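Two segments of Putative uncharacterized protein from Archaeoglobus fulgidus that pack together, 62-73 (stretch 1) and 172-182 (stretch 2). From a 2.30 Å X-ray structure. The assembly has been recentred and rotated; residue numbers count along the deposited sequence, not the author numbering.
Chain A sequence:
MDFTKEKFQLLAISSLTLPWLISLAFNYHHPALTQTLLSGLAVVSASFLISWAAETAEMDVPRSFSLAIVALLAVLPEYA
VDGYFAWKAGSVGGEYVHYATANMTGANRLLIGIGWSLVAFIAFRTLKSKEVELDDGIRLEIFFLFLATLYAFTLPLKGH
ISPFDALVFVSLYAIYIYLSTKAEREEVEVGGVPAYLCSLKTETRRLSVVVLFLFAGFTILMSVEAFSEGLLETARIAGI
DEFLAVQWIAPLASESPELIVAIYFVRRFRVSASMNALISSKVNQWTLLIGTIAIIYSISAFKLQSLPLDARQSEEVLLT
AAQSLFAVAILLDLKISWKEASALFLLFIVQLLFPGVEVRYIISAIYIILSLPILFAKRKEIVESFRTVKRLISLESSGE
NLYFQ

Stretch 1, residues 62-73: PRSFSLAIVALL
Stretch 2 (172-182) LYAIYIYLSTK

The two segments form a small, largely apolar helix-to-helix contact, burying 353 Å² in total, with no direct hydrogen bond across it and a single water bridging Ala68 O and Tyr173 OH. Residues 172-182 continue a helix that begins earlier in the chain, with phi/psi near -60/-45 over most of its length. In the other segment, Pro62 to Ser64 have helical phi/psi, Phe65 (-125/87) and Ser66 (-69/163) break from it, and a helix runs from Leu67. Ser66 caps this helix: its p rotamer lets OG accept from Ile69 N at 3.2 Å. The helix axes approach to 9.8 Å, and their N-to-C directions differ by 131°, so the chains run obliquely opposed. Register is set by CA-CA distances of 6.0 Å for Ser66-Thr181 and 6.7 Å for Ala68-Ile177.

Ala68 is the centre of the packing. Its CB points toward the second helix and lies 3.6 Å from Ile177 CD1, 3.7 Å from Tyr176 CE2 and 3.6 Å from Ser180 OG; the short methyl fits among three larger side chains. Ile177 (m, m) starts sideways, but its end comes nearer, so that CD1 also lies 4.1 Å from Ile69 CG1. Tyr176 (t, chi2 67°) meets Ala68 obliquely.

One turn further on, Leu72 (t, p) packs against Tyr173 (t, chi2 66°), with Leu72 CD2 4.2 Å from Tyr173 CE2 and Leu72 CB 3.5 Å from Tyr173 OH. Tyr173 OH stays 3.6 Å from Ala68 O, and the water links them, donating to Ala68 O at 2.7 Å and lying 3.1 Å from Tyr173 OH. Ala68 O also accepts the helical bond from Leu72 N at 3.0 Å.

At the other end, Thr181 CG2 approaches Arg63 O at 3.9 Å, while the m rotamer of Thr181 directs OG1 back to Ile177 O, a 3.2 Å hydrogen bond within its own helix.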

ATOM      1  N   PRO A  62     -12.068 -14.748 -12.147  1.00 42.62           N
ATOM      2  CA  PRO A  62     -12.341 -13.355 -11.770  1.00 43.92           C
ATOM      3  C   PRO A  62     -13.160 -13.217 -10.489  1.00 46.11           C
ATOM      4  O   PRO A  62     -12.977 -12.246  -9.755  1.00 43.99           O
ATOM      5  CB  PRO A  62     -13.151 -12.826 -12.960  1.00 44.69           C
ATOM      6  CG  PRO A  62     -12.753 -13.693 -14.104  1.00 41.85           C
ATOM      7  CD  PRO A  62     -12.536 -15.050 -13.511  1.00 42.03           C
ATOM      8  N   ARG A  63     -14.047 -14.175 -10.229  1.00 50.67           N
ATOM      9  CA  ARG A  63     -14.956 -14.104  -9.086  1.00 53.09           C
ATOM     10  C   ARG A  63     -14.242 -14.299  -7.749  1.00 51.79           C
ATOM     11  O   ARG A  63     -14.752 -13.898  -6.701  1.00 51.41           O
ATOM     12  CB  ARG A  63     -16.083 -15.133  -9.215  1.00 59.96           C
ATOM     13  CG  ARG A  63     -17.132 -14.822 -10.279  1.00 66.98           C
ATOM     14  CD  ARG A  63     -16.645 -15.166 -11.680  1.00 73.99           C
ATOM     15  NE  ARG A  63     -15.953 -16.452 -11.717  1.00 80.20           N
ATOM     16  CZ  ARG A  63     -15.472 -17.011 -12.823  1.00 86.21           C
ATOM     17  NH1 ARG A  63     -15.613 -16.402 -13.992  1.00 88.96           N
ATOM     18  NH2 ARG A  63     -14.854 -18.184 -12.762  1.00 87.52           N
ATOM     19  N   SER A  64     -13.069 -14.922  -7.789  1.00 48.30           N
ATOM     20  CA  SER A  64     -12.298 -15.177  -6.577  1.00 46.36           C
ATOM     21  C   SER A  64     -11.280 -14.075  -6.315  1.00 47.15           C
ATOM     22  O   SER A  64     -10.862 -13.865  -5.177  1.00 49.14           O
ATOM     23  CB  SER A  64     -11.583 -16.526  -6.668  1.00 44.73           C
ATOM     24  OG  SER A  64     -12.508 -17.588  -6.807  1.00 47.91           O
ATOM     25  N   PHE A  65     -10.885 -13.375  -7.372  1.00 45.32           N
ATOM     26  CA  PHE A  65      -9.844 -12.360  -7.268  1.00 40.35           C
ATOM     27  C   PHE A  65     -10.319 -11.006  -7.785  1.00 39.50           C
ATOM     28  O   PHE A  65     -10.129 -10.673  -8.953  1.00 41.14           O
ATOM     29  CB  PHE A  65      -8.590 -12.802  -8.025  1.00 39.62           C
ATOM     30  CG  PHE A  65      -7.970 -14.062  -7.489  1.00 41.06           C
ATOM     31  CD1 PHE A  65      -8.391 -15.304  -7.939  1.00 44.84           C
ATOM     32  CD2 PHE A  65      -6.966 -14.005  -6.538  1.00 42.20           C
ATOM     33  CE1 PHE A  65      -7.823 -16.466  -7.446  1.00 45.56           C
ATOM     34  CE2 PHE A  65      -6.394 -15.163  -6.043  1.00 44.77           C
ATOM     35  CZ  PHE A  65      -6.823 -16.395  -6.499  1.00 44.20           C
ATOM     36  N   SER A  66     -10.942 -10.231  -6.904  1.00 37.74           N
ATOM     37  CA  SER A  66     -11.372  -8.881  -7.238  1.00 34.44           C
ATOM     38  C   SER A  66     -10.161  -7.977  -7.414  1.00 34.69           C
ATOM     39  O   SER A  66      -9.058  -8.308  -6.981  1.00 31.01           O
ATOM     40  CB  SER A  66     -12.258  -8.319  -6.132  1.00 29.81           C
ATOM     41  OG  SER A  66     -11.497  -8.090  -4.960  1.00 30.82           O
ATOM     42  N   LEU A  67     -10.375  -6.827  -8.044  1.00 37.35           N
ATOM     43  CA  LEU A  67      -9.307  -5.861  -8.261  1.00 38.31           C
ATOM     44  C   LEU A  67      -8.757  -5.373  -6.924  1.00 37.71           C
ATOM     45  O   LEU A  67      -7.578  -5.043  -6.810  1.00 39.74           O
ATOM     46  CB  LEU A  67      -9.815  -4.686  -9.106  1.00 36.13           C
ATOM     47  CG  LEU A  67      -8.783  -3.798  -9.809  1.00 35.91           C
ATOM     48  CD1 LEU A  67      -9.383  -3.204 -11.072  1.00 36.87           C
ATOM     49  CD2 LEU A  67      -8.275  -2.691  -8.891  1.00 36.59           C
ATOM     50  N   ALA A  68      -9.619  -5.336  -5.913  1.00 34.76           N
ATOM     51  CA  ALA A  68      -9.214  -4.917  -4.579  1.00 29.81           C
ATOM     52  C   ALA A  68      -8.226  -5.912  -3.980  1.00 26.66           C
ATOM     53  O   ALA A  68      -7.228  -5.520  -3.377  1.00 27.60           O
ATOM     54  CB  ALA A  68     -10.434  -4.761  -3.679  1.00 27.48           C
ATOM     55  N   ILE A  69      -8.506  -7.199  -4.158  1.00 27.54           N
ATOM     56  CA  ILE A  69      -7.641  -8.253  -3.638  1.00 26.20           C
ATOM     57  C   ILE A  69      -6.278  -8.269  -4.327  1.00 26.59           C
ATOM     58  O   ILE A  69      -5.249  -8.447  -3.672  1.00 31.12           O
ATOM     59  CB  ILE A  69      -8.323  -9.646  -3.713  1.00 49.53           C
ATOM     60  CG1 ILE A  69      -9.127  -9.905  -2.437  1.00 50.99           C
ATOM     61  CG2 ILE A  69      -7.300 -10.755  -3.903  1.00 48.92           C
ATOM     62  CD1 ILE A  69      -9.684 -11.309  -2.336  1.00 54.92           C
ATOM     63  N   VAL A  70      -6.264  -8.065  -5.642  1.00 25.52           N
ATOM     64  CA  VAL A  70      -4.997  -8.023  -6.364  1.00 27.63           C
ATOM     65  C   VAL A  70      -4.212  -6.766  -5.996  1.00 26.34           C
ATOM     66  O   VAL A  70      -2.990  -6.743  -6.099  1.00 27.54           O
ATOM     67  CB  VAL A  70      -5.176  -8.128  -7.901  1.00 48.51           C
ATOM     68  CG1 VAL A  70      -6.181  -9.214  -8.251  1.00 49.33           C
ATOM     69  CG2 VAL A  70      -5.591  -6.796  -8.497  1.00 51.04           C
ATOM     70  N   ALA A  71      -4.917  -5.729  -5.551  1.00 26.67           N
ATOM     71  CA  ALA A  71      -4.271  -4.502  -5.102  1.00 24.54           C
ATOM     72  C   ALA A  71      -3.654  -4.709  -3.722  1.00 27.42           C
ATOM     73  O   ALA A  71      -2.674  -4.057  -3.364  1.00 31.88           O
ATOM     74  CB  ALA A  71      -5.261  -3.350  -5.083  1.00 24.21           C
ATOM     75  N   LEU A  72      -4.239  -5.621  -2.950  1.00 25.75           N
ATOM     76  CA  LEU A  72      -3.691  -5.993  -1.651  1.00 25.60           C
ATOM     77  C   LEU A  72      -2.435  -6.833  -1.829  1.00 25.99           C
ATOM     78  O   LEU A  72      -1.407  -6.576  -1.199  1.00 24.42           O
ATOM     79  CB  LEU A  72      -4.725  -6.770  -0.831  1.00 27.22           C
ATOM     80  CG  LEU A  72      -4.195  -7.437   0.441  1.00 27.29           C
ATOM     81  CD1 LEU A  72      -3.644  -6.395   1.401  1.00 25.66           C
ATOM     82  CD2 LEU A  72      -5.274  -8.278   1.108  1.00 29.75           C
ATOM     83  N   LEU A  73      -2.526  -7.839  -2.695  1.00 26.96           N
ATOM     84  CA  LEU A  73      -1.402  -8.730  -2.957  1.00 29.84           C
ATOM     85  C   LEU A  73      -0.219  -7.974  -3.558  1.00 32.16           C
ATOM     86  O   LEU A  73       0.924  -8.418  -3.462  1.00 37.23           O
ATOM     87  CB  LEU A  73      -1.829  -9.882  -3.874  1.00 29.59           C
ATOM     88  CG  LEU A  73      -2.880 -10.858  -3.324  1.00 33.54           C
ATOM     89  CD1 LEU A  73      -3.351 -11.819  -4.403  1.00 34.34           C
ATOM     90  CD2 LEU A  73      -2.344 -11.630  -2.123  1.00 35.60           C
ATOM     91  N   LEU A 172     -14.076  -3.029   8.337  1.00 27.57           N
ATOM     92  CA  LEU A 172     -14.271  -2.108   7.225  1.00 25.73           C
ATOM     93  C   LEU A 172     -13.726  -2.695   5.931  1.00 25.14           C
ATOM     94  O   LEU A 172     -14.392  -2.657   4.896  1.00 25.03           O
ATOM     95  CB  LEU A 172     -13.611  -0.757   7.512  1.00 24.85           C
ATOM     96  CG  LEU A 172     -14.342   0.172   8.486  1.00 25.30           C
ATOM     97  CD1 LEU A 172     -13.492   1.391   8.807  1.00 22.28           C
ATOM     98  CD2 LEU A 172     -15.692   0.591   7.921  1.00 24.32           C
ATOM     99  N   TYR A 173     -12.521  -3.252   5.994  1.00 24.71           N
ATOM    100  CA  TYR A 173     -11.910  -3.825   4.802  1.00 25.11           C
ATOM    101  C   TYR A 173     -12.642  -5.080   4.336  1.00 25.85           C
ATOM    102  O   TYR A 173     -12.841  -5.272   3.138  1.00 28.92           O
ATOM    103  CB  TYR A 173     -10.424  -4.121   5.013  1.00 24.27           C
ATOM    104  CG  TYR A 173      -9.748  -4.560   3.736  1.00 24.52           C
ATOM    105  CD1 TYR A 173      -9.608  -3.679   2.674  1.00 23.05           C
ATOM    106  CD2 TYR A 173      -9.273  -5.857   3.582  1.00 28.38           C
ATOM    107  CE1 TYR A 173      -9.009  -4.070   1.496  1.00 27.30           C
ATOM    108  CE2 TYR A 173      -8.662  -6.258   2.404  1.00 28.18           C
ATOM    109  CZ  TYR A 173      -8.534  -5.358   1.366  1.00 28.01           C
ATOM    110  OH  TYR A 173      -7.931  -5.740   0.191  1.00 32.81           O
ATOM    111  N   ALA A 174     -13.039  -5.925   5.283  1.00 26.94           N
ATOM    112  CA  ALA A 174     -13.784  -7.144   4.966  1.00 29.95           C
ATOM    113  C   ALA A 174     -15.090  -6.830   4.237  1.00 30.23           C
ATOM    114  O   ALA A 174     -15.426  -7.475   3.242  1.00 28.51           O
ATOM    115  CB  ALA A 174     -14.058  -7.943   6.229  1.00 32.46           C
ATOM    116  N   ILE A 175     -15.818  -5.837   4.741  1.00 31.44           N
ATOM    117  CA  ILE A 175     -17.051  -5.377   4.107  1.00 31.00           C
ATOM    118  C   ILE A 175     -16.753  -4.781   2.733  1.00 32.48           C
ATOM    119  O   ILE A 175     -17.482  -5.016   1.767  1.00 31.89           O
ATOM    120  CB  ILE A 175     -17.768  -4.326   4.980  1.00 35.77           C
ATOM    121  CG1 ILE A 175     -18.247  -4.956   6.289  1.00 39.19           C
ATOM    122  CG2 ILE A 175     -18.943  -3.707   4.235  1.00 36.07           C
ATOM    123  CD1 ILE A 175     -18.975  -3.989   7.200  1.00 41.34           C
ATOM    124  N   TYR A 176     -15.670  -4.013   2.655  1.00 33.41           N
ATOM    125  CA  TYR A 176     -15.233  -3.424   1.394  1.00 31.96           C
ATOM    126  C   TYR A 176     -14.927  -4.489   0.346  1.00 29.71           C
ATOM    127  O   TYR A 176     -15.351  -4.380  -0.802  1.00 30.62           O
ATOM    128  CB  TYR A 176     -14.011  -2.535   1.614  1.00 31.25           C
ATOM    129  CG  TYR A 176     -13.276  -2.182   0.344  1.00 29.97           C
ATOM    130  CD1 TYR A 176     -13.861  -1.366  -0.616  1.00 28.51           C
ATOM    131  CD2 TYR A 176     -11.993  -2.658   0.106  1.00 26.61           C
ATOM    132  CE1 TYR A 176     -13.192  -1.039  -1.781  1.00 25.05           C
ATOM    133  CE2 TYR A 176     -11.316  -2.337  -1.054  1.00 23.78           C
ATOM    134  CZ  TYR A 176     -11.920  -1.526  -1.994  1.00 22.96           C
ATOM    135  OH  TYR A 176     -11.250  -1.201  -3.151  1.00 22.83           O
ATOM    136  N   ILE A 177     -14.188  -5.514   0.750  1.00 31.79           N
ATOM    137  CA  ILE A 177     -13.879  -6.631  -0.132  1.00 35.62           C
ATOM    138  C   ILE A 177     -15.152  -7.325  -0.602  1.00 41.53           C
ATOM    139  O   ILE A 177     -15.328  -7.577  -1.794  1.00 47.26           O
ATOM    140  CB  ILE A 177     -12.962  -7.654   0.564  1.00 38.26           C
ATOM    141  CG1 ILE A 177     -11.540  -7.104   0.650  1.00 37.60           C
ATOM    142  CG2 ILE A 177     -12.964  -8.980  -0.180  1.00 38.08           C
ATOM    143  CD1 ILE A 177     -10.968  -6.707  -0.697  1.00 38.65           C
ATOM    144  N   TYR A 178     -16.039  -7.618   0.345  1.00 41.83           N
ATOM    145  CA  TYR A 178     -17.313  -8.269   0.050  1.00 41.29           C
ATOM    146  C   TYR A 178     -18.136  -7.496  -0.979  1.00 40.46           C
ATOM    147  O   TYR A 178     -18.731  -8.086  -1.879  1.00 42.61           O
ATOM    148  CB  TYR A 178     -18.120  -8.460   1.337  1.00 41.84           C
ATOM    149  CG  TYR A 178     -19.548  -8.900   1.108  1.00 48.90           C
ATOM    150  CD1 TYR A 178     -19.843 -10.204   0.731  1.00 52.25           C
ATOM    151  CD2 TYR A 178     -20.602  -8.010   1.273  1.00 51.59           C
ATOM    152  CE1 TYR A 178     -21.150 -10.609   0.521  1.00 55.41           C
ATOM    153  CE2 TYR A 178     -21.911  -8.406   1.067  1.00 54.09           C
ATOM    154  CZ  TYR A 178     -22.179  -9.705   0.691  1.00 57.01           C
ATOM    155  OH  TYR A 178     -23.484 -10.098   0.485  1.00 59.24           O
ATOM    156  N   LEU A 179     -18.163  -6.173  -0.843  1.00 41.22           N
ATOM    157  CA  LEU A 179     -18.909  -5.323  -1.764  1.00 43.03           C
ATOM    158  C   LEU A 179     -18.185  -5.169  -3.096  1.00 46.37           C
ATOM    159  O   LEU A 179     -18.804  -4.862  -4.116  1.00 49.14           O
ATOM    160  CB  LEU A 179     -19.157  -3.946  -1.147  1.00 38.58           C
ATOM    161  CG  LEU A 179     -20.120  -3.886   0.038  1.00 36.95           C
ATOM    162  CD1 LEU A 179     -20.314  -2.446   0.480  1.00 35.28           C
ATOM    163  CD2 LEU A 179     -21.455  -4.530  -0.314  1.00 36.10           C
ATOM    164  N   SER A 180     -16.873  -5.382  -3.082  1.00 47.18           N
ATOM    165  CA  SER A 180     -16.063  -5.249  -4.285  1.00 51.86           C
ATOM    166  C   SER A 180     -16.279  -6.439  -5.211  1.00 56.34           C
ATOM    167  O   SER A 180     -15.989  -6.372  -6.405  1.00 56.45           O
ATOM    168  CB  SER A 180     -14.579  -5.114  -3.922  1.00 52.38           C
ATOM    169  OG  SER A 180     -13.801  -4.790  -5.065  1.00 57.69           O
ATOM    170  N   THR A 181     -16.794  -7.530  -4.650  1.00 60.07           N
ATOM    171  CA  THR A 181     -17.089  -8.731  -5.422  1.00 63.28           C
ATOM    172  C   THR A 181     -18.432  -8.587  -6.137  1.00 64.69           C
ATOM    173  O   THR A 181     -18.625  -9.112  -7.235  1.00 67.43           O
ATOM    174  CB  THR A 181     -17.109  -9.989  -4.524  1.00 64.66           C
ATOM    175  OG1 THR A 181     -15.905 -10.045  -3.749  1.00 64.04           O
ATOM    176  CG2 THR A 181     -17.224 -11.254  -5.364  1.00 67.98           C
ATOM    177  N   LYS A 182     -19.353  -7.861  -5.511  1.00 63.66           N
ATOM    178  CA  LYS A 182     -20.683  -7.650  -6.074  1.00 62.66           C
ATOM    179  C   LYS A 182     -20.691  -6.514  -7.092  1.00 64.37           C
ATOM    180  O   LYS A 182     -21.671  -6.318  -7.813  1.00 62.16           O
ATOM    181  CB  LYS A 182     -21.696  -7.366  -4.963  1.00 58.68           C
TER
HETATM  182  O   HOH W   1      -7.343  -3.324  -1.742  1.00 22.06           O